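Local coordinates for tyrosine--tRNA ligase, mitochondrial (Emericella nidulans, PDB 5IHX), which probably charges mitochondrial tRNA(Tyr) with L-tyrosine at the expense of ATP, as a class I aminoacyl-tRNA synthetase, at residues 79-84 against 310-315; 298-301 against 306-309; 317-322 against 357-362; 326-331 against 340-345. All blocks are in the same frame, centred on the assembly; numbering follows the deposited sequence.

Interaction 1: 79-84 against 310-315; sequences MHVGHM and FELYQF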
loop_
_atom_site.group_PDB
_atom_site.type_symbol
_atom_site.label_atom_id
_atom_site.label_comp_id
_atom_site.label_asym_id
_atom_site.label_seq_id
_atom_site.Cartn_x
_atom_site.Cartn_y
_atom_site.Cartn_z
ATOM N N MET A 79 22.457 1.125 -17.388
ATOM C CA MET A 79 23.101 1.864 -16.317
ATOM C C MET A 79 24.184 2.755 -16.903
ATOM O O MET A 79 24.593 2.574 -18.054
ATOM C CB MET A 79 23.702 0.903 -15.294
ATOM C CG MET A 79 22.668 0.106 -14.516
ATOM S SD MET A 79 23.405 -0.870 -13.199
ATOM C CE MET A 79 24.375 -2.030 -14.162
ATOM N N HIS A 80 24.645 3.713 -16.106
ATOM C CA HIS A 80 25.756 4.573 -16.492
ATOM C C HIS A 80 26.769 4.605 -15.357
ATOM O O HIS A 80 26.558 3.992 -14.312
ATOM C CB HIS A 80 25.268 5.986 -16.832
ATOM C CG HIS A 80 24.405 6.597 -15.778
ATOM N ND1 HIS A 80 24.899 7.447 -14.810
ATOM C CD2 HIS A 80 23.075 6.495 -15.545
ATOM C CE1 HIS A 80 23.911 7.833 -14.022
ATOM N NE2 HIS A 80 22.795 7.269 -14.446
ATOM N N VAL A 81 27.867 5.318 -15.569
ATOM C CA VAL A 81 28.980 5.320 -14.626
ATOM C C VAL A 81 28.534 5.777 -13.236
ATOM O O VAL A 81 29.119 5.375 -12.232
ATOM C CB VAL A 81 30.131 6.208 -15.146
ATOM C CG1 VAL A 81 31.213 6.394 -14.085
ATOM C CG2 VAL A 81 30.728 5.602 -16.404
ATOM N N GLY A 82 27.499 6.609 -13.183
ATOM C CA GLY A 82 26.981 7.104 -11.919
ATOM C C GLY A 82 26.383 6.038 -11.009
ATOM O O GLY A 82 26.163 6.290 -9.826
ATOM N N HIS A 83 26.133 4.847 -11.549
ATOM C CA HIS A 83 25.584 3.737 -10.765
ATOM C C HIS A 83 26.648 2.812 -10.191
ATOM O O HIS A 83 26.341 1.937 -9.384
ATOM C CB HIS A 83 24.645 2.868 -11.616
ATOM C CG HIS A 83 23.342 3.513 -11.971
ATOM N ND1 HIS A 83 23.094 4.063 -13.211
ATOM C CD2 HIS A 83 22.198 3.653 -11.262
ATOM C CE1 HIS A 83 21.860 4.534 -13.240
ATOM N NE2 HIS A 83 21.296 4.298 -12.070
ATOM N N MET A 84 27.894 2.991 -10.610
ATOM C CA MET A 84 28.884 1.932 -10.447
ATOM C C MET A 84 29.431 1.684 -9.042
ATOM O O MET A 84 29.721 0.537 -8.703
ATOM C CB MET A 84 30.069 2.202 -11.377
ATOM C CG MET A 84 29.864 1.712 -12.802
ATOM S SD MET A 84 29.346 -0.017 -12.902
ATOM C CE MET A 84 30.760 -0.839 -12.169
ATOM N N PHE A 310 35.122 3.535 -27.103
ATOM C CA PHE A 310 36.092 4.595 -27.330
ATOM C C PHE A 310 35.754 5.815 -26.480
ATOM O O PHE A 310 36.625 6.432 -25.866
ATOM C CB PHE A 310 36.120 4.973 -28.815
ATOM C CG PHE A 310 37.165 5.993 -29.162
ATOM C CD1 PHE A 310 36.822 7.321 -29.352
ATOM C CD2 PHE A 310 38.495 5.625 -29.287
ATOM C CE1 PHE A 310 37.784 8.262 -29.670
ATOM C CE2 PHE A 310 39.462 6.562 -29.605
ATOM C CZ PHE A 310 39.105 7.881 -29.796
ATOM N N GLU A 311 34.472 6.153 -26.455
ATOM C CA GLU A 311 33.974 7.300 -25.706
ATOM C C GLU A 311 33.991 7.082 -24.195
ATOM O O GLU A 311 34.184 8.025 -23.430
ATOM C CB GLU A 311 32.568 7.625 -26.187
ATOM C CG GLU A 311 32.565 8.301 -27.541
ATOM C CD GLU A 311 31.313 8.014 -28.350
ATOM O OE1 GLU A 311 30.854 6.855 -28.328
ATOM O OE2 GLU A 311 30.768 8.947 -28.978
ATOM N N LEU A 312 33.800 5.840 -23.765
ATOM C CA LEU A 312 33.899 5.516 -22.348
ATOM C C LEU A 312 35.349 5.699 -21.931
ATOM O O LEU A 312 35.647 6.194 -20.844
ATOM C CB LEU A 312 33.427 4.086 -22.071
ATOM C CG LEU A 312 33.325 3.607 -20.614
ATOM C CD1 LEU A 312 33.007 4.736 -19.644
ATOM C CD2 LEU A 312 32.270 2.524 -20.486
ATOM N N TYR A 313 36.255 5.313 -22.821
ATOM C CA TYR A 313 37.678 5.482 -22.582
ATOM C C TYR A 313 38.013 6.965 -22.471
ATOM O O TYR A 313 38.705 7.382 -21.545
ATOM C CB TYR A 313 38.491 4.830 -23.698
ATOM C CG TYR A 313 39.965 4.721 -23.396
ATOM C CD1 TYR A 313 40.856 5.703 -23.807
ATOM C CD2 TYR A 313 40.468 3.632 -22.700
ATOM C CE1 TYR A 313 42.208 5.602 -23.534
ATOM C CE2 TYR A 313 41.815 3.523 -22.419
ATOM C CZ TYR A 313 42.683 4.513 -22.836
ATOM O OH TYR A 313 44.031 4.412 -22.565
ATOM N N GLN A 314 37.521 7.755 -23.424
ATOM C CA GLN A 314 37.747 9.199 -23.421
ATOM C C GLN A 314 37.270 9.851 -22.124
ATOM O O GLN A 314 37.946 10.710 -21.565
ATOM C CB GLN A 314 37.059 9.871 -24.613
ATOM C CG GLN A 314 37.802 9.697 -25.926
ATOM C CD GLN A 314 37.150 10.447 -27.072
ATOM O OE1 GLN A 314 35.957 10.294 -27.335
ATOM N NE2 GLN A 314 37.937 11.266 -27.760
ATOM N N PHE A 315 36.087 9.466 -21.665
ATOM C CA PHE A 315 35.533 10.047 -20.452
ATOM C C PHE A 315 36.502 9.906 -19.283
ATOM O O PHE A 315 36.724 10.855 -18.531
ATOM C CB PHE A 315 34.194 9.402 -20.102
ATOM C CG PHE A 315 33.648 9.833 -18.772
ATOM C CD1 PHE A 315 33.702 8.989 -17.675
ATOM C CD2 PHE A 315 33.082 11.090 -18.619
ATOM C CE1 PHE A 315 33.196 9.389 -16.450
ATOM C CE2 PHE A 315 32.579 11.495 -17.397
ATOM C CZ PHE A 315 32.635 10.644 -16.312
#
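Val81 meets Leu312 and Phe315 with its two methyl groups, and these few carbon atoms are the whole of the contact between the loop 79-84 and helix 309-317. From CB, which points at the helix, the valine forks. CG1 lies anti to the backbone N (chi1 171°) and goes to the aromatic partner, coming obliquely to the Phe315 ring with CE1 4.3 Å from CG1. The other branch, CG2, sits beside the backbone N and meets the end of the leucine, 4.1 Å from Leu312 CD1. Leu312 and Phe315 stand three residues apart and so lie on one side of the helix, where a forked side chain can reach both at once.

The loop runs His-Val-Gly-His over residues 80-83, the HIGH signature of class I synthetases, placed as expected between strand 68-72 of the nucleotide-binding fold and helix 84-95. A turn shapes it: His83 N bonds to His80 O at 2.9 Å, and His83 ND1 accepts a weak bond from His80 N. The backbone of Val81 is bonded to Ile300, whose side chain also packs on Val81, Leu312 and Phe315.

No hydrogen bond or charge joins the two segments, and the methyl contacts are at ordinary packing distance. Apolar contact of this kind has little directional preference, so the position of the signature loop probably depends more on directional bonds, such as the backbone bonds of Val81 with Ile300 and of Met79 with Leu302, with Val81 supplying the apolar contact to helix 309-317.

Interaction 2: 298-301 against 306-309; sequences NAIW and MTST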
loop_
_atom_site.group_PDB
_atom_site.type_symbol
_atom_site.label_atom_id
_atom_site.label_comp_id
_atom_site.label_asym_id
_atom_site.label_seq_id
_atom_site.Cartn_x
_atom_site.Cartn_y
_atom_site.Cartn_z
ATOM N N ASN A 298 25.845 14.775 -20.827
ATOM C CA ASN A 298 24.839 13.758 -20.553
ATOM C C ASN A 298 25.467 12.542 -19.864
ATOM O O ASN A 298 26.572 12.632 -19.328
ATOM C CB ASN A 298 24.144 13.351 -21.856
ATOM C CG ASN A 298 22.629 13.438 -21.768
ATOM O OD1 ASN A 298 22.034 13.189 -20.719
ATOM N ND2 ASN A 298 21.996 13.794 -22.881
ATOM N N ALA A 299 24.769 11.411 -19.888
ATOM C CA ALA A 299 25.208 10.220 -19.165
ATOM C C ALA A 299 26.268 9.419 -19.920
ATOM O O ALA A 299 26.301 9.400 -21.151
ATOM C CB ALA A 299 24.015 9.330 -18.858
ATOM N N ILE A 300 27.129 8.758 -19.153
ATOM C CA ILE A 300 28.137 7.855 -19.692
ATOM C C ILE A 300 27.655 6.418 -19.504
ATOM O O ILE A 300 27.872 5.810 -18.457
ATOM C CB ILE A 300 29.501 8.053 -19.005
ATOM C CG1 ILE A 300 29.898 9.535 -19.013
ATOM C CG2 ILE A 300 30.567 7.202 -19.676
ATOM C CD1 ILE A 300 30.106 10.123 -20.400
ATOM N N TRP A 301 26.997 5.886 -20.527
ATOM C CA TRP A 301 26.350 4.579 -20.439
ATOM C C TRP A 301 27.336 3.413 -20.470
ATOM O O TRP A 301 28.407 3.503 -21.065
ATOM C CB TRP A 301 25.345 4.428 -21.580
ATOM C CG TRP A 301 24.387 5.576 -21.676
ATOM C CD1 TRP A 301 24.450 6.626 -22.544
ATOM C CD2 TRP A 301 23.223 5.793 -20.869
ATOM N NE1 TRP A 301 23.398 7.481 -22.331
ATOM C CE2 TRP A 301 22.629 6.993 -21.306
ATOM C CE3 TRP A 301 22.624 5.088 -19.819
ATOM C CZ2 TRP A 301 21.467 7.504 -20.734
ATOM C CZ3 TRP A 301 21.470 5.599 -19.251
ATOM C CH2 TRP A 301 20.904 6.793 -19.710
ATOM N N MET A 306 25.028 2.511 -26.721
ATOM C CA MET A 306 24.619 3.862 -26.332
ATOM C C MET A 306 25.836 4.762 -26.143
ATOM O O MET A 306 25.848 5.914 -26.585
ATOM C CB MET A 306 23.788 3.813 -25.051
ATOM C CG MET A 306 22.492 3.025 -25.211
ATOM S SD MET A 306 21.556 2.871 -23.679
ATOM C CE MET A 306 21.079 4.575 -23.400
ATOM N N THR A 307 26.859 4.224 -25.487
ATOM C CA THR A 307 28.138 4.908 -25.337
ATOM C C THR A 307 29.244 3.969 -25.802
ATOM O O THR A 307 29.507 2.946 -25.170
ATOM C CB THR A 307 28.393 5.347 -23.874
ATOM O OG1 THR A 307 27.425 6.328 -23.485
ATOM C CG2 THR A 307 29.795 5.933 -23.709
ATOM N N SER A 308 29.885 4.319 -26.912
ATOM C CA SER A 308 30.924 3.474 -27.489
ATOM C C SER A 308 32.064 3.264 -26.503
ATOM O O SER A 308 32.277 4.071 -25.599
ATOM C CB SER A 308 31.467 4.081 -28.781
ATOM O OG SER A 308 32.288 5.200 -28.498
ATOM N N THR A 309 32.788 2.168 -26.689
ATOM C CA THR A 309 33.927 1.845 -25.844
ATOM C C THR A 309 34.988 2.941 -25.923
ATOM O O THR A 309 35.658 3.245 -24.938
ATOM C CB THR A 309 34.551 0.502 -26.254
ATOM O OG1 THR A 309 34.969 0.565 -27.624
ATOM C CG2 THR A 309 33.541 -0.623 -26.090
HETATM O O HOH W 1 30.173 1.997 -22.775
#
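Met306 lays its terminal methyl over the indole of Trp301, while Thr307 comes to the edge of the same ring. Met306 CE sits 3.6 Å from the centroid of the five-membered ring of Trp301, only 15° off the normal, a CH-pi contact; SD is farther off above that face, making a longer Met-aromatic contact. A bend at chi3 (67°) folds the methyl down onto the ring from an otherwise extended chain. Thr307 OG1 lies near the ring plane, 3.1 Å from Trp301 CD1, and accepts a hydrogen bond from Trp301 N at 3.0 Å, bent to 144°.

Against the other face of the indole lies the methyl of Ala299. One water ties the backbones together, donating to Trp301 O (2.9 Å) and to Thr307 O (2.7 Å). Farther out, Ser308 OG caps the N-H of Glu311, leading into helix 309-317. The loop follows a disordered stretch whose sequence, KFGKS, matches the KMSKS-type signature of class I synthetases, and the Trp301 side chain is about 13 Å from the bound tyrosine.

At this surface loop the buried threonine hydroxyl gives Trp301 N an acceptor, the water serves two carbonyls, and the exposed methionine packs over the large aromatic face.

Interaction 3: 317-322 against 357-362; sequences VRTPDD and HALAYE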
loop_
_atom_site.group_PDB
_atom_site.type_symbol
_atom_site.label_atom_id
_atom_site.label_comp_id
_atom_site.label_asym_id
_atom_site.label_seq_id
_atom_site.Cartn_x
_atom_site.Cartn_y
_atom_site.Cartn_z
ATOM N N VAL A 317 39.864 9.182 -19.433
ATOM C CA VAL A 317 41.173 9.808 -19.637
ATOM C C VAL A 317 41.109 11.305 -19.318
ATOM O O VAL A 317 42.130 11.921 -19.026
ATOM C CB VAL A 317 41.737 9.618 -21.074
ATOM C CG1 VAL A 317 42.013 8.154 -21.358
ATOM C CG2 VAL A 317 40.810 10.185 -22.100
ATOM N N ARG A 318 39.912 11.883 -19.381
ATOM C CA ARG A 318 39.726 13.300 -19.064
ATOM C C ARG A 318 39.544 13.539 -17.565
ATOM O O ARG A 318 39.259 14.661 -17.150
ATOM C CB ARG A 318 38.511 13.873 -19.803
ATOM C CG ARG A 318 38.641 13.935 -21.312
ATOM C CD ARG A 318 37.535 14.789 -21.911
ATOM N NE ARG A 318 36.204 14.296 -21.554
ATOM C CZ ARG A 318 35.451 13.510 -22.322
ATOM N NH1 ARG A 318 35.885 13.101 -23.508
ATOM N NH2 ARG A 318 34.253 13.126 -21.897
ATOM N N THR A 319 39.700 12.494 -16.758
ATOM C CA THR A 319 39.592 12.636 -15.309
ATOM C C THR A 319 40.612 13.667 -14.814
ATOM O O THR A 319 41.787 13.588 -15.176
ATOM C CB THR A 319 39.822 11.287 -14.587
ATOM O OG1 THR A 319 38.855 10.328 -15.031
ATOM C CG2 THR A 319 39.711 11.449 -13.076
ATOM N N PRO A 320 40.167 14.644 -13.999
ATOM C CA PRO A 320 41.100 15.665 -13.497
ATOM C C PRO A 320 42.263 15.078 -12.703
ATOM O O PRO A 320 42.105 14.047 -12.050
ATOM C CB PRO A 320 40.221 16.539 -12.594
ATOM C CG PRO A 320 38.834 16.318 -13.070
ATOM C CD PRO A 320 38.785 14.902 -13.551
ATOM N N ASP A 321 43.415 15.738 -12.761
ATOM C CA ASP A 321 44.613 15.289 -12.054
ATOM C C ASP A 321 44.388 15.112 -10.552
ATOM O O ASP A 321 44.935 14.192 -9.943
ATOM C CB ASP A 321 45.765 16.272 -12.289
ATOM C CG ASP A 321 46.250 16.274 -13.730
ATOM O OD1 ASP A 321 46.659 17.347 -14.224
ATOM O OD2 ASP A 321 46.229 15.198 -14.367
ATOM N N ASP A 322 43.591 15.991 -9.951
ATOM C CA ASP A 322 43.376 15.941 -8.509
ATOM C C ASP A 322 42.344 14.882 -8.105
ATOM O O ASP A 322 42.066 14.705 -6.919
ATOM C CB ASP A 322 42.949 17.320 -7.980
ATOM C CG ASP A 322 41.726 17.882 -8.691
ATOM O OD1 ASP A 322 40.856 17.100 -9.125
ATOM O OD2 ASP A 322 41.634 19.124 -8.809
ATOM N N HIS A 357 45.161 7.084 -18.143
ATOM C CA HIS A 357 45.129 6.002 -19.125
ATOM C C HIS A 357 44.996 4.641 -18.450
ATOM O O HIS A 357 44.276 3.771 -18.934
ATOM C CB HIS A 357 46.383 6.031 -20.004
ATOM C CG HIS A 357 46.307 7.010 -21.132
ATOM N ND1 HIS A 357 45.438 6.854 -22.195
ATOM C CD2 HIS A 357 46.983 8.157 -21.372
ATOM C CE1 HIS A 357 45.582 7.862 -23.031
ATOM N NE2 HIS A 357 46.518 8.669 -22.557
ATOM N N ALA A 358 45.693 4.457 -17.333
ATOM C CA ALA A 358 45.589 3.219 -16.569
ATOM C C ALA A 358 44.169 3.053 -16.031
ATOM O O ALA A 358 43.627 1.948 -16.018
ATOM C CB ALA A 358 46.595 3.207 -15.434
ATOM N N LEU A 359 43.573 4.158 -15.595
ATOM C CA LEU A 359 42.209 4.152 -15.079
ATOM C C LEU A 359 41.219 3.797 -16.180
ATOM O O LEU A 359 40.344 2.951 -15.996
ATOM C CB LEU A 359 41.855 5.516 -14.483
ATOM C CG LEU A 359 40.378 5.781 -14.170
ATOM C CD1 LEU A 359 39.870 4.843 -13.091
ATOM C CD2 LEU A 359 40.169 7.234 -13.771
ATOM N N ALA A 360 41.364 4.457 -17.325
ATOM C CA ALA A 360 40.474 4.241 -18.457
ATOM C C ALA A 360 40.563 2.807 -18.960
ATOM O O ALA A 360 39.548 2.181 -19.260
ATOM C CB ALA A 360 40.802 5.217 -19.578
ATOM N N TYR A 361 41.783 2.289 -19.050
ATOM C CA TYR A 361 41.996 0.941 -19.556
ATOM C C TYR A 361 41.327 -0.091 -18.659
ATOM O O TYR A 361 40.589 -0.955 -19.135
ATOM C CB TYR A 361 43.491 0.635 -19.676
ATOM C CG TYR A 361 43.777 -0.735 -20.251
ATOM C CD1 TYR A 361 44.001 -0.907 -21.610
ATOM C CD2 TYR A 361 43.810 -1.860 -19.435
ATOM C CE1 TYR A 361 44.256 -2.158 -22.140
ATOM C CE2 TYR A 361 44.062 -3.112 -19.954
ATOM C CZ TYR A 361 44.283 -3.257 -21.306
ATOM O OH TYR A 361 44.534 -4.506 -21.825
ATOM N N GLU A 362 41.594 0.004 -17.361
ATOM C CA GLU A 362 41.055 -0.946 -16.398
ATOM C C GLU A 362 39.534 -0.996 -16.429
ATOM O O GLU A 362 38.945 -2.076 -16.454
ATOM C CB GLU A 362 41.532 -0.602 -14.986
ATOM C CG GLU A 362 42.986 -0.955 -14.724
ATOM C CD GLU A 362 43.236 -2.452 -14.768
ATOM O OE1 GLU A 362 44.259 -2.866 -15.353
ATOM O OE2 GLU A 362 42.410 -3.212 -14.214
#
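Val317 directs CG1 into the angle between Ala360 and His357. That branch lies beside the backbone N (chi1 -65°), a setting that brings it 3.6 Å from Ala360 CB and 3.8 Å from His357 ND1, oblique to the imidazole. Ala360 suits the spot because its single methyl allows the backbone of Val317 to come close; Val317 N is 4.1 Å from Ala360 CB.

His357 starts away from the partner segment, and CG beside the backbone N (chi1 -82°) helps bring the ring back toward Val317. Its ND1 is hydrogen-bonded to Tyr313 OH, which probably fixes the rotation of the ring against which the valine methyl lies obliquely.

The contact joins the end of helix 309-317, and the turn leading into helix 321-331, to helix 354-368, within the helical region that follows the nucleotide-binding domain in tyrosyl-tRNA synthetases. Arg318 is where the first of these helices gives way.

On the turn, Thr319 and Leu359 cross at about a right angle, and the leucine brings its CD2 branch to within 3.6 Å of Thr319 OG1. That hydroxyl is bonded to the carbonyl of Phe316, so a polar group can sit against a leucine methyl without losing a partner.

Interaction 4: 326-331 against 340-345; sequences RYLKMF and SKIMEE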
loop_
_atom_site.group_PDB
_atom_site.type_symbol
_atom_site.label_atom_id
_atom_site.label_comp_id
_atom_site.label_asym_id
_atom_site.label_seq_id
_atom_site.Cartn_x
_atom_site.Cartn_y
_atom_site.Cartn_z
ATOM N N ARG A 326 42.106 8.887 -6.615
ATOM C CA ARG A 326 40.965 8.337 -5.900
ATOM C C ARG A 326 40.138 7.457 -6.834
ATOM O O ARG A 326 39.650 6.403 -6.424
ATOM C CB ARG A 326 40.094 9.442 -5.299
ATOM C CG ARG A 326 38.830 8.890 -4.664
ATOM C CD ARG A 326 38.399 9.665 -3.437
ATOM N NE ARG A 326 37.431 8.904 -2.651
ATOM C CZ ARG A 326 36.979 9.265 -1.454
ATOM N NH1 ARG A 326 37.403 10.388 -0.888
ATOM N NH2 ARG A 326 36.104 8.498 -0.820
ATOM N N TYR A 327 39.986 7.880 -8.087
ATOM C CA TYR A 327 39.218 7.097 -9.056
ATOM C C TYR A 327 39.876 5.746 -9.326
ATOM O O TYR A 327 39.184 4.739 -9.482
ATOM C CB TYR A 327 39.053 7.856 -10.374
ATOM C CG TYR A 327 37.965 8.909 -10.361
ATOM C CD1 TYR A 327 37.528 9.483 -9.173
ATOM C CD2 TYR A 327 37.360 9.314 -11.544
ATOM C CE1 TYR A 327 36.532 10.442 -9.166
ATOM C CE2 TYR A 327 36.363 10.269 -11.547
ATOM C CZ TYR A 327 35.952 10.830 -10.357
ATOM O OH TYR A 327 34.959 11.784 -10.358
ATOM N N LEU A 328 41.204 5.721 -9.384
ATOM C CA LEU A 328 41.930 4.465 -9.553
ATOM C C LEU A 328 41.577 3.494 -8.431
ATOM O O LEU A 328 41.435 2.291 -8.656
ATOM C CB LEU A 328 43.443 4.704 -9.583
ATOM C CG LEU A 328 44.045 5.182 -10.911
ATOM C CD1 LEU A 328 45.481 5.644 -10.712
ATOM C CD2 LEU A 328 43.987 4.081 -11.956
ATOM N N LYS A 329 41.426 4.025 -7.223
ATOM C CA LYS A 329 41.103 3.203 -6.065
ATOM C C LYS A 329 39.647 2.740 -6.076
ATOM O O LYS A 329 39.347 1.616 -5.677
ATOM C CB LYS A 329 41.398 3.970 -4.774
ATOM C CG LYS A 329 42.874 4.253 -4.556
ATOM C CD LYS A 329 43.100 5.196 -3.387
ATOM C CE LYS A 329 44.583 5.410 -3.126
ATOM N NZ LYS A 329 44.823 6.435 -2.072
ATOM N N MET A 330 38.747 3.602 -6.541
ATOM C CA MET A 330 37.316 3.314 -6.488
ATOM C C MET A 330 36.823 2.492 -7.684
ATOM O O MET A 330 35.899 1.688 -7.541
ATOM C CB MET A 330 36.513 4.619 -6.399
ATOM C CG MET A 330 36.743 5.409 -5.114
ATOM S SD MET A 330 35.583 6.779 -4.876
ATOM C CE MET A 330 35.720 7.646 -6.435
ATOM N N PHE A 331 37.422 2.704 -8.856
ATOM C CA PHE A 331 36.912 2.109 -10.096
ATOM C C PHE A 331 37.716 0.918 -10.633
ATOM O O PHE A 331 37.366 0.369 -11.675
ATOM C CB PHE A 331 36.839 3.177 -11.192
ATOM C CG PHE A 331 35.698 4.139 -11.028
ATOM C CD1 PHE A 331 34.401 3.746 -11.316
ATOM C CD2 PHE A 331 35.920 5.439 -10.602
ATOM C CE1 PHE A 331 33.347 4.627 -11.175
ATOM C CE2 PHE A 331 34.869 6.324 -10.459
ATOM C CZ PHE A 331 33.579 5.918 -10.746
ATOM N N SER A 340 50.291 3.466 -6.232
ATOM C CA SER A 340 51.347 4.352 -5.755
ATOM C C SER A 340 52.426 4.514 -6.819
ATOM O O SER A 340 52.888 5.621 -7.089
ATOM C CB SER A 340 51.957 3.813 -4.461
ATOM O OG SER A 340 50.989 3.760 -3.428
ATOM N N LYS A 341 52.823 3.396 -7.419
ATOM C CA LYS A 341 53.829 3.397 -8.476
ATOM C C LYS A 341 53.362 4.214 -9.683
ATOM O O LYS A 341 54.148 4.934 -10.296
ATOM C CB LYS A 341 54.151 1.961 -8.895
ATOM C CG LYS A 341 55.405 1.818 -9.737
ATOM C CD LYS A 341 55.621 0.374 -10.164
ATOM N N ILE A 342 52.079 4.100 -10.017
ATOM C CA ILE A 342 51.505 4.863 -11.123
ATOM C C ILE A 342 51.493 6.356 -10.801
ATOM O O ILE A 342 51.777 7.188 -11.663
ATOM C CB ILE A 342 50.065 4.396 -11.446
ATOM C CG1 ILE A 342 50.082 2.992 -12.048
ATOM C CG2 ILE A 342 49.388 5.354 -12.427
ATOM C CD1 ILE A 342 48.721 2.311 -12.055
ATOM N N MET A 343 51.150 6.691 -9.561
ATOM C CA MET A 343 51.030 8.087 -9.157
ATOM C C MET A 343 52.406 8.741 -9.069
ATOM O O MET A 343 52.549 9.934 -9.335
ATOM C CB MET A 343 50.286 8.207 -7.823
ATOM C CG MET A 343 48.778 7.950 -7.934
ATOM S SD MET A 343 47.958 8.905 -9.238
ATOM C CE MET A 343 48.340 10.584 -8.731
ATOM N N GLU A 344 53.416 7.965 -8.686
ATOM C CA GLU A 344 54.782 8.479 -8.636
ATOM C C GLU A 344 55.235 8.956 -10.012
ATOM O O GLU A 344 55.850 10.012 -10.141
ATOM C CB GLU A 344 55.745 7.405 -8.127
ATOM C CG GLU A 344 57.178 7.894 -7.943
ATOM C CD GLU A 344 58.120 6.788 -7.502
ATOM O OE1 GLU A 344 57.673 5.627 -7.397
ATOM O OE2 GLU A 344 59.306 7.083 -7.246
ATOM N N GLU A 345 54.918 8.177 -11.041
ATOM C CA GLU A 345 55.225 8.566 -12.412
ATOM C C GLU A 345 54.322 9.708 -12.871
ATOM O O GLU A 345 54.772 10.638 -13.542
ATOM C CB GLU A 345 55.085 7.368 -13.353
ATOM C CG GLU A 345 55.386 7.691 -14.808
ATOM C CD GLU A 345 55.452 6.453 -15.684
ATOM O OE1 GLU A 345 55.336 5.330 -15.145
ATOM O OE2 GLU A 345 55.620 6.603 -16.913
#
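Two successive helices, 321-331 and 336-348, are joined by a short loop in the all-helical region after the nucleotide-binding domain, their segments running at a steep angle to each other, and Leu328 bridges them where these segments lie closest. The two backbones stay well apart, with 9.7 Å between the CA atoms of Leu328 and Ile342, so the contact is made by branch ends and a sulfur, not by backbone.

Leu328 takes part with one methyl, CD1. It reaches Ile342 CG2, the branch methyl on CB, at 4.3 Å, and Met343 SD at 4.4 Å. Both partners point their CB toward the leucine, and being adjacent in sequence they offer it a beta-branched methyl and a sulfur together. Met343 is bent at every torsion (chi1 -74°, chi2 -51°), a fold that keeps SD close to its own helix rather than stretched out. Leucine, isoleucine and methionine suit a buried interface of this width, since each supplies carbon or sulfur without any polar group to satisfy, and contacts this loose rely on van der Waals packing alone.

Around this core, Leu328 also packs on Leu334 of the connecting loop, on Ile339 of the second helix and on Leu359 of helix 354-368, while Phe331 and Met330 of the first helix reach across to helix 84-95.

How the interactions relate
Interactions 1, 3 and 4 are buried, and interaction 2 lies at the surface; accordingly the first group is joined across its segments by apolar and van der Waals contact, whereas interaction 2 adds a backbone-to-hydroxyl hydrogen bond and a bridging water. Interactions 1 and 2 meet at Ile300. Tyr313, on the helix of interaction 1, connects that helix to interaction 3. Interactions 3 and 4 share helix 321-331, with Leu359 packing on Tyr327, Leu328 and Phe331. Phe331 in turn touches Val81, returning from the helical region to the signature loop.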